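Local coordinates for chemotaxis protein CheX (Desulfovibrio desulfuricans subsp. desulfuricans str. G20, PDB 3HM4) that probably acts in bacterial chemotaxis as a CheX-type phosphatase of the CheC-like family, removing phosphate from a phosphorylated signalling protein, at residues I7-P12 / S108-T113; A48-T53 / E94-I99; A71-K74 / D80-D83. All blocks are in the same frame, centred on the assembly; numbering follows the deposited sequence. Where two conformers were deposited one is given.

Contact 1 of 3, residues I7-P12 / S108-T113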
loop_
_atom_site.group_PDB
_atom_site.type_symbol
_atom_site.label_atom_id
_atom_site.label_comp_id
_atom_site.label_asym_id
_atom_site.label_seq_id
_atom_site.Cartn_x
_atom_site.Cartn_y
_atom_site.Cartn_z
ATOM N N ILE A 7 1.433 15.677 12.938
ATOM C CA ILE A 7 0.221 15.640 13.771
ATOM C C ILE A 7 -0.613 16.934 13.656
ATOM O O ILE A 7 -1.831 16.911 13.709
ATOM C CB ILE A 7 0.555 15.284 15.227
ATOM C CG1 ILE A 7 -0.668 14.699 15.932
ATOM C CG2 ILE A 7 1.145 16.483 15.968
ATOM C CD1 ILE A 7 -0.301 13.845 17.120
ATOM N N GLU A 8 0.089 18.043 13.441
ATOM C CA GLU A 8 -0.512 19.360 13.236
ATOM C C GLU A 8 -1.401 19.455 11.986
ATOM O O GLU A 8 -2.216 20.370 11.880
ATOM C CB GLU A 8 0.588 20.449 13.201
ATOM C CG GLU A 8 1.519 20.479 11.963
ATOM C CD GLU A 8 2.554 19.337 11.840
ATOM O OE1 GLU A 8 2.761 18.525 12.791
ATOM O OE2 GLU A 8 3.163 19.252 10.756
ATOM N N ILE A 9 -1.227 18.541 11.013
ATOM C CA ILE A 9 -2.096 18.552 9.824
ATOM C C ILE A 9 -2.983 17.295 9.803
ATOM O O ILE A 9 -3.490 16.926 8.753
ATOM C CB ILE A 9 -1.402 18.876 8.428
ATOM C CG1 ILE A 9 -0.599 17.725 7.831
ATOM C CG2 ILE A 9 -0.657 20.249 8.475
ATOM C CD1 ILE A 9 0.355 17.090 8.650
ATOM N N ALA A 10 -3.257 16.723 10.969
ATOM C CA ALA A 10 -4.165 15.569 11.041
ATOM C C ALA A 10 -5.602 15.922 10.620
ATOM O O ALA A 10 -6.263 15.079 10.015
ATOM C CB ALA A 10 -4.167 15.009 12.467
ATOM N N LYS A 11 -6.068 17.158 10.835
ATOM C CA LYS A 11 -7.491 17.491 10.585
ATOM C C LYS A 11 -8.042 17.154 9.189
ATOM O O LYS A 11 -9.085 16.526 9.096
ATOM C CB LYS A 11 -7.805 18.965 10.944
ATOM C CG LYS A 11 -9.309 19.325 10.850
ATOM N N PRO A 12 -7.334 17.539 8.104
ATOM C CA PRO A 12 -7.898 17.208 6.793
ATOM C C PRO A 12 -8.079 15.701 6.551
ATOM O O PRO A 12 -9.056 15.283 5.900
ATOM C CB PRO A 12 -6.912 17.855 5.795
ATOM C CG PRO A 12 -5.742 18.167 6.567
ATOM C CD PRO A 12 -6.192 18.457 7.963
ATOM N N SER A 108 -5.328 21.118 -0.429
ATOM C CA SER A 108 -5.203 22.126 -1.497
ATOM C C SER A 108 -5.750 23.464 -1.024
ATOM O O SER A 108 -5.199 24.511 -1.347
ATOM C CB SER A 108 -5.917 21.667 -2.763
ATOM O OG SER A 108 -5.794 22.591 -3.838
ATOM N N GLU A 109 -6.820 23.432 -0.238
ATOM C CA GLU A 109 -7.373 24.692 0.321
ATOM C C GLU A 109 -6.464 25.358 1.365
ATOM O O GLU A 109 -6.607 26.560 1.621
ATOM C CB GLU A 109 -8.782 24.466 0.859
ATOM C CG GLU A 109 -9.734 24.162 -0.272
ATOM C CD GLU A 109 -11.180 23.969 0.161
ATOM O OE1 GLU A 109 -11.494 24.098 1.366
ATOM O OE2 GLU A 109 -11.995 23.680 -0.736
HETATM N N MSE A 110 -5.510 24.602 1.916
HETATM C CA MSE A 110 -4.486 25.068 2.836
HETATM C C MSE A 110 -3.162 25.377 2.058
HETATM O O MSE A 110 -2.110 25.569 2.681
HETATM C CB MSE A 110 -4.246 24.027 3.939
HETATM C CG MSE A 110 -5.499 23.690 4.772
HETATM SE SE MSE A 110 -5.178 22.176 5.921
HETATM C CE MSE A 110 -3.822 23.033 7.016
ATOM N N GLY A 111 -3.236 25.423 0.732
ATOM C CA GLY A 111 -2.092 25.793 -0.113
ATOM C C GLY A 111 -1.118 24.685 -0.423
ATOM O O GLY A 111 0.001 24.964 -0.875
HETATM N N MSE A 112 -1.529 23.421 -0.237
HETATM C CA MSE A 112 -0.658 22.263 -0.486
HETATM C C MSE A 112 -1.335 21.287 -1.440
HETATM O O MSE A 112 -2.246 20.568 -1.033
HETATM C CB MSE A 112 -0.313 21.585 0.827
HETATM C CG MSE A 112 0.475 22.465 1.765
HETATM SE SE MSE A 112 0.771 21.717 3.483
HETATM C CE MSE A 112 -0.932 22.071 4.210
ATOM N N THR A 113 -0.863 21.252 -2.676
ATOM C CA THR A 113 -1.380 20.379 -3.702
ATOM C C THR A 113 -0.674 19.023 -3.662
ATOM O O THR A 113 0.548 18.942 -3.783
ATOM C CB THR A 113 -1.213 20.987 -5.112
ATOM O OG1 THR A 113 -1.975 22.209 -5.167
ATOM C CG2 THR A 113 -1.703 20.039 -6.194
#

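Contact 2 of 3, residues A48-T53 / E94-I99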
loop_
_atom_site.group_PDB
_atom_site.type_symbol
_atom_site.label_atom_id
_atom_site.label_comp_id
_atom_site.label_asym_id
_atom_site.label_seq_id
_atom_site.Cartn_x
_atom_site.Cartn_y
_atom_site.Cartn_z
ATOM N N ALA A 48 -6.343 -0.779 3.794
ATOM C CA ALA A 48 -6.171 -0.159 2.483
ATOM C C ALA A 48 -5.109 0.901 2.613
ATOM O O ALA A 48 -4.933 1.477 3.689
ATOM C CB ALA A 48 -7.450 0.400 1.925
ATOM N N VAL A 49 -4.422 1.176 1.514
ATOM C CA VAL A 49 -3.343 2.137 1.522
ATOM C C VAL A 49 -3.281 2.835 0.190
ATOM O O VAL A 49 -3.513 2.203 -0.847
ATOM C CB VAL A 49 -1.992 1.481 1.914
ATOM C CG1 VAL A 49 -1.571 0.379 0.950
ATOM C CG2 VAL A 49 -0.889 2.527 2.086
ATOM N N VAL A 50 -2.920 4.116 0.216
ATOM C CA VAL A 50 -2.845 4.928 -0.997
ATOM C C VAL A 50 -1.762 5.968 -0.858
ATOM O O VAL A 50 -1.732 6.703 0.112
ATOM C CB VAL A 50 -4.224 5.562 -1.382
ATOM C CG1 VAL A 50 -4.797 6.548 -0.300
ATOM C CG2 VAL A 50 -4.144 6.224 -2.759
ATOM N N GLY A 51 -0.879 6.007 -1.854
ATOM C CA GLY A 51 0.215 6.965 -1.822
ATOM C C GLY A 51 -0.210 8.351 -2.285
ATOM O O GLY A 51 -1.140 8.503 -3.091
ATOM N N ILE A 52 0.484 9.360 -1.765
ATOM C CA ILE A 52 0.286 10.755 -2.172
ATOM C C ILE A 52 1.646 11.358 -2.467
ATOM O O ILE A 52 2.670 11.017 -1.849
ATOM C CB ILE A 52 -0.544 11.553 -1.125
ATOM C CG1 ILE A 52 0.169 11.691 0.211
ATOM C CG2 ILE A 52 -1.930 10.888 -0.967
ATOM C CD1 ILE A 52 -0.620 12.575 1.201
ATOM N N THR A 53 1.647 12.313 -3.396
ATOM C CA THR A 53 2.880 12.995 -3.811
ATOM C C THR A 53 2.630 14.515 -3.890
ATOM O O THR A 53 1.548 14.965 -4.213
ATOM C CB THR A 53 3.378 12.474 -5.144
ATOM O OG1 THR A 53 2.429 12.785 -6.170
ATOM C CG2 THR A 53 3.635 10.936 -5.109
ATOM N N GLU A 94 -13.153 1.940 -2.835
ATOM C CA GLU A 94 -13.827 3.210 -3.106
ATOM C C GLU A 94 -13.737 4.166 -1.935
ATOM O O GLU A 94 -13.494 5.360 -2.113
ATOM C CB GLU A 94 -15.273 2.990 -3.529
ATOM C CG GLU A 94 -16.013 4.303 -3.853
ATOM C CD GLU A 94 -15.377 5.142 -4.998
ATOM O OE1 GLU A 94 -14.711 4.583 -5.900
ATOM O OE2 GLU A 94 -15.572 6.390 -5.024
ATOM N N VAL A 95 -13.962 3.655 -0.727
ATOM C CA VAL A 95 -13.789 4.458 0.494
ATOM C C VAL A 95 -12.400 5.123 0.490
ATOM O O VAL A 95 -12.264 6.306 0.786
ATOM C CB VAL A 95 -13.967 3.594 1.782
ATOM C CG1 VAL A 95 -13.402 4.289 3.050
ATOM C CG2 VAL A 95 -15.465 3.239 1.914
ATOM N N THR A 96 -11.382 4.335 0.139
ATOM C CA THR A 96 -10.006 4.851 0.169
ATOM C C THR A 96 -9.735 5.910 -0.893
ATOM O O THR A 96 -9.092 6.929 -0.613
ATOM C CB THR A 96 -9.012 3.699 0.119
ATOM O OG1 THR A 96 -9.314 2.748 1.159
ATOM C CG2 THR A 96 -7.573 4.161 0.255
ATOM N N ASN A 97 -10.275 5.677 -2.098
ATOM C CA ASN A 97 -10.198 6.695 -3.158
ATOM C C ASN A 97 -10.875 7.982 -2.717
ATOM O O ASN A 97 -10.374 9.068 -2.968
ATOM C CB ASN A 97 -10.817 6.192 -4.473
ATOM C CG ASN A 97 -9.803 5.568 -5.406
ATOM O OD1 ASN A 97 -8.703 6.111 -5.568
ATOM N ND2 ASN A 97 -10.163 4.483 -6.052
HETATM N N MSE A 98 -12.023 7.870 -2.047
HETATM C CA MSE A 98 -12.752 9.036 -1.578
HETATM C C MSE A 98 -12.040 9.771 -0.450
HETATM O O MSE A 98 -11.997 11.007 -0.453
HETATM C CB MSE A 98 -14.175 8.680 -1.156
HETATM C CG MSE A 98 -15.060 8.245 -2.312
HETATM SE SE MSE A 98 -16.771 7.618 -1.674
HETATM C CE MSE A 98 -17.420 9.247 -0.951
ATOM N N ILE A 99 -11.438 9.032 0.493
ATOM C CA ILE A 99 -10.664 9.659 1.549
ATOM C C ILE A 99 -9.464 10.411 0.919
ATOM O O ILE A 99 -9.215 11.557 1.261
ATOM C CB ILE A 99 -10.162 8.658 2.618
ATOM C CG1 ILE A 99 -11.373 8.174 3.444
ATOM C CG2 ILE A 99 -9.088 9.279 3.542
ATOM C CD1 ILE A 99 -11.034 7.011 4.369
#

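Contact 3 of 3, residues A71-K74 / D80-D83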
loop_
_atom_site.group_PDB
_atom_site.type_symbol
_atom_site.label_atom_id
_atom_site.label_comp_id
_atom_site.label_asym_id
_atom_site.label_seq_id
_atom_site.Cartn_x
_atom_site.Cartn_y
_atom_site.Cartn_z
ATOM N N ALA A 71 -19.084 -4.555 8.304
ATOM C CA ALA A 71 -20.197 -3.569 8.398
ATOM C C ALA A 71 -20.156 -2.528 7.260
ATOM O O ALA A 71 -21.197 -2.131 6.719
ATOM C CB ALA A 71 -20.225 -2.882 9.760
ATOM N N VAL A 72 -18.946 -2.097 6.898
ATOM C CA VAL A 72 -18.770 -1.149 5.801
ATOM C C VAL A 72 -19.221 -1.771 4.479
ATOM O O VAL A 72 -19.989 -1.154 3.732
ATOM C CB VAL A 72 -17.326 -0.637 5.703
ATOM C CG1 VAL A 72 -17.066 0.128 4.425
ATOM C CG2 VAL A 72 -16.984 0.160 6.950
ATOM N N VAL A 73 -18.785 -2.992 4.218
ATOM C CA VAL A 73 -19.136 -3.707 2.992
ATOM C C VAL A 73 -20.674 -3.912 2.931
ATOM O O VAL A 73 -21.286 -3.690 1.878
ATOM C CB VAL A 73 -18.374 -5.053 2.848
ATOM C CG1 VAL A 73 -18.955 -5.902 1.701
ATOM C CG2 VAL A 73 -16.868 -4.797 2.672
ATOM N N LYS A 74 -21.290 -4.299 4.056
ATOM C CA LYS A 74 -22.743 -4.493 4.101
ATOM C C LYS A 74 -23.497 -3.173 3.916
ATOM O O LYS A 74 -24.552 -3.120 3.235
ATOM C CB LYS A 74 -23.162 -5.195 5.395
ATOM C CG LYS A 74 -22.775 -6.632 5.445
ATOM C CD LYS A 74 -23.276 -7.332 6.685
ATOM C CE LYS A 74 -22.936 -8.801 6.638
ATOM N NZ LYS A 74 -23.591 -9.565 7.724
ATOM N N ASP A 80 -26.749 -8.692 2.662
ATOM C CA ASP A 80 -26.454 -9.996 2.089
ATOM C C ASP A 80 -25.197 -9.798 1.241
ATOM O O ASP A 80 -25.216 -9.061 0.272
ATOM C CB ASP A 80 -27.678 -10.470 1.280
ATOM C CG ASP A 80 -28.952 -10.573 2.147
ATOM O OD1 ASP A 80 -28.877 -11.183 3.231
ATOM O OD2 ASP A 80 -30.016 -10.044 1.742
ATOM N N ILE A 81 -24.075 -10.412 1.650
ATOM C CA ILE A 81 -22.776 -10.201 0.943
ATOM C C ILE A 81 -22.567 -11.208 -0.164
ATOM O O ILE A 81 -22.415 -12.409 0.092
ATOM C CB ILE A 81 -21.536 -10.195 1.883
ATOM C CG1 ILE A 81 -21.611 -9.017 2.854
ATOM C CG2 ILE A 81 -20.253 -10.088 1.076
ATOM C CD1 ILE A 81 -20.440 -8.980 3.879
ATOM N N GLN A 82 -22.490 -10.688 -1.397
ATOM C CA GLN A 82 -22.334 -11.537 -2.579
ATOM C C GLN A 82 -21.028 -12.354 -2.616
ATOM O O GLN A 82 -21.042 -13.576 -2.818
ATOM C CB GLN A 82 -22.467 -10.682 -3.840
ATOM C CG GLN A 82 -22.467 -11.467 -5.155
ATOM C CD GLN A 82 -23.010 -10.640 -6.306
ATOM O OE1 GLN A 82 -22.774 -9.430 -6.383
ATOM N NE2 GLN A 82 -23.788 -11.289 -7.198
ATOM N N ASP A 83 -19.905 -11.674 -2.414
ATOM C CA ASP A 83 -18.584 -12.308 -2.519
ATOM C C ASP A 83 -17.718 -11.408 -1.640
ATOM O O ASP A 83 -17.401 -10.313 -2.064
ATOM C CB ASP A 83 -18.206 -12.280 -4.002
ATOM C CG ASP A 83 -16.762 -12.625 -4.315
ATOM O OD1 ASP A 83 -15.868 -12.672 -3.451
ATOM O OD2 ASP A 83 -16.514 -12.756 -5.534
#

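Contact 1 of 3, residues I7-P12 / S108-T113
The Schellman turn that ends helix 84-109 sends Met-110 across to Pro-12, in the first turn of helix 10-25, and to Ile-9, three residues earlier. Both methionines of segment 108-113 are selenomethionines, with selenium in place of sulfur. Gly-111, at positive phi (83°), is the C-prime residue of the turn: its N bonds to Ser-108 O at 3.0 Å, while Met-112 N returns to Leu-107 O. Met-110, the residue before Gly-111, directs its side chain toward segment 7-12. Its CG is anti to the carbonyl carbon (chi1 -59°), the chain then runs out straight, and a bend at chi3 (65°) turns CE toward Ile-9. One atom short of that end, SE meets the CG corner of the Pro-12 ring at 4.1 Å, the two side chains crossing at about a right angle. The methyl beyond it, Met-110 CE, comes to 4.5 Å from Ile-9 CG2, the branch methyl of an isoleucine whose longer arm leads away from this contact and whose side chain also meets Phe-153 of strand 149-155. On the opposing segment, Ala-10 N bonds to Ile-7 O at 3.1 Å, closing the short turn that leads into helix 10-25. Pro-12 is buried and rests on Ala-106 and Leu-107 as well; the exposed Met-110 extends this packing past the end of helix 84-109. No hydrogen bond crosses the contact: a polarisable selenium and a few carbons meet by dispersion at moderate distances, which implies a light contact without directional bonds, with Met-110 on its exposed side and Pro-12 on its buried side.

Contact 2 of 3, residues A48-T53 / E94-I99
No aromatic ring takes part where Thr-96 meets Ala-48 and Val-50; the flat group here is the peptide between Val-49 and Val-50. Over one face of it stands the methyl of Thr-96, with CG2 4.5 Å from Val-49 C. To the side of the other face projects the side chain of Val-49, directed away from the helix toward an unidentified bound molecule and Ser-120 of the second subunit. The edges of the peptide look along the sheet, where Val-49 pairs with Ser-120 of its own chain and Val-50 with Ile-60. This is helix-on-sheet packing in the alpha+beta fold of CheX, between strand 47-53 and helix 84-109: the axes of segments 48-53 and 94-99 come within 8.7 Å at a signed crossing angle of -35°. Thr-96 divides its two branches between the partners. With chi1 at -53°, OG1 stands beside its own backbone N, donates to Val-92 O one turn back, and presses on Ala-48 CB at 3.1 Å, a tight approach for carbon and oxygen. Thr-96 CG2 slides past Val-50 in the opposite direction, 3.7 Å from Val-50 CG1. One residue on, Asn-97 points away from the strand, and its side chain packs near Pro-119 and near Val-132 of the second subunit. Glu-94 and Asn-97 have the Glu-x-x-Asn spacing known from CheC-type phosphatases, consistent with this helix carrying their signature.

Contact 3 of 3, residues A71-K74 / D80-D83
Ile-81 packs onto Val-73 and Lys-74 in a helix-to-loop contact at the periphery of the CheX alpha+beta fold, where the chain leaves helix 66-77, turns back and enters helix 84-109. The contact is apolar, although it uses a lysine: the methylenes of Lys-74 serve as a greasy wall. That side chain runs extended beyond CG, and Ile-81 crosses it at about a right angle. The alternate carbons on the facing side of the zigzag make the touch, with Lys-74 CG and Lys-74 CE each 3.7 Å from Ile-81 CD1. Ile-81 CG1 lies alongside, also 3.7 Å from Lys-74 CG. The straight ethyl arm of the isoleucine (chi2 177°) carries its terminal methyl inward to the helix. Two residues later Asp-83 is the N-cap of helix 84-109, its OD1 accepting from Gln-86 N, while Asp-83 N bonds to Asp-87 OD2; Asp-87 also touches both Val-73 and Ile-81. The inner end of the contact is buried at Val-73: its CG1, anti to the backbone N (chi1 169°), comes to 4.1 Å from Ile-81 CD1.

From the N terminus, segment 7-12 opens the widest loop, which contact 1 closes at 108-113, bringing the start of helix 10-25 to the end of helix 84-109. Nested within it, contact 2 runs from strand 47-53 to the middle of helix 84-109, packing that helix on the large antiparallel sheet. Contact 3 is nested again inside contact 2 and closes the short turn from helix 66-77 toward the start of helix 84-109. The loops therefore do not cross. Contacts 1 and 3 lie on opposite sides of the chain's centre, their own centres 33 Å apart, with contact 2 nearer the middle of the chain.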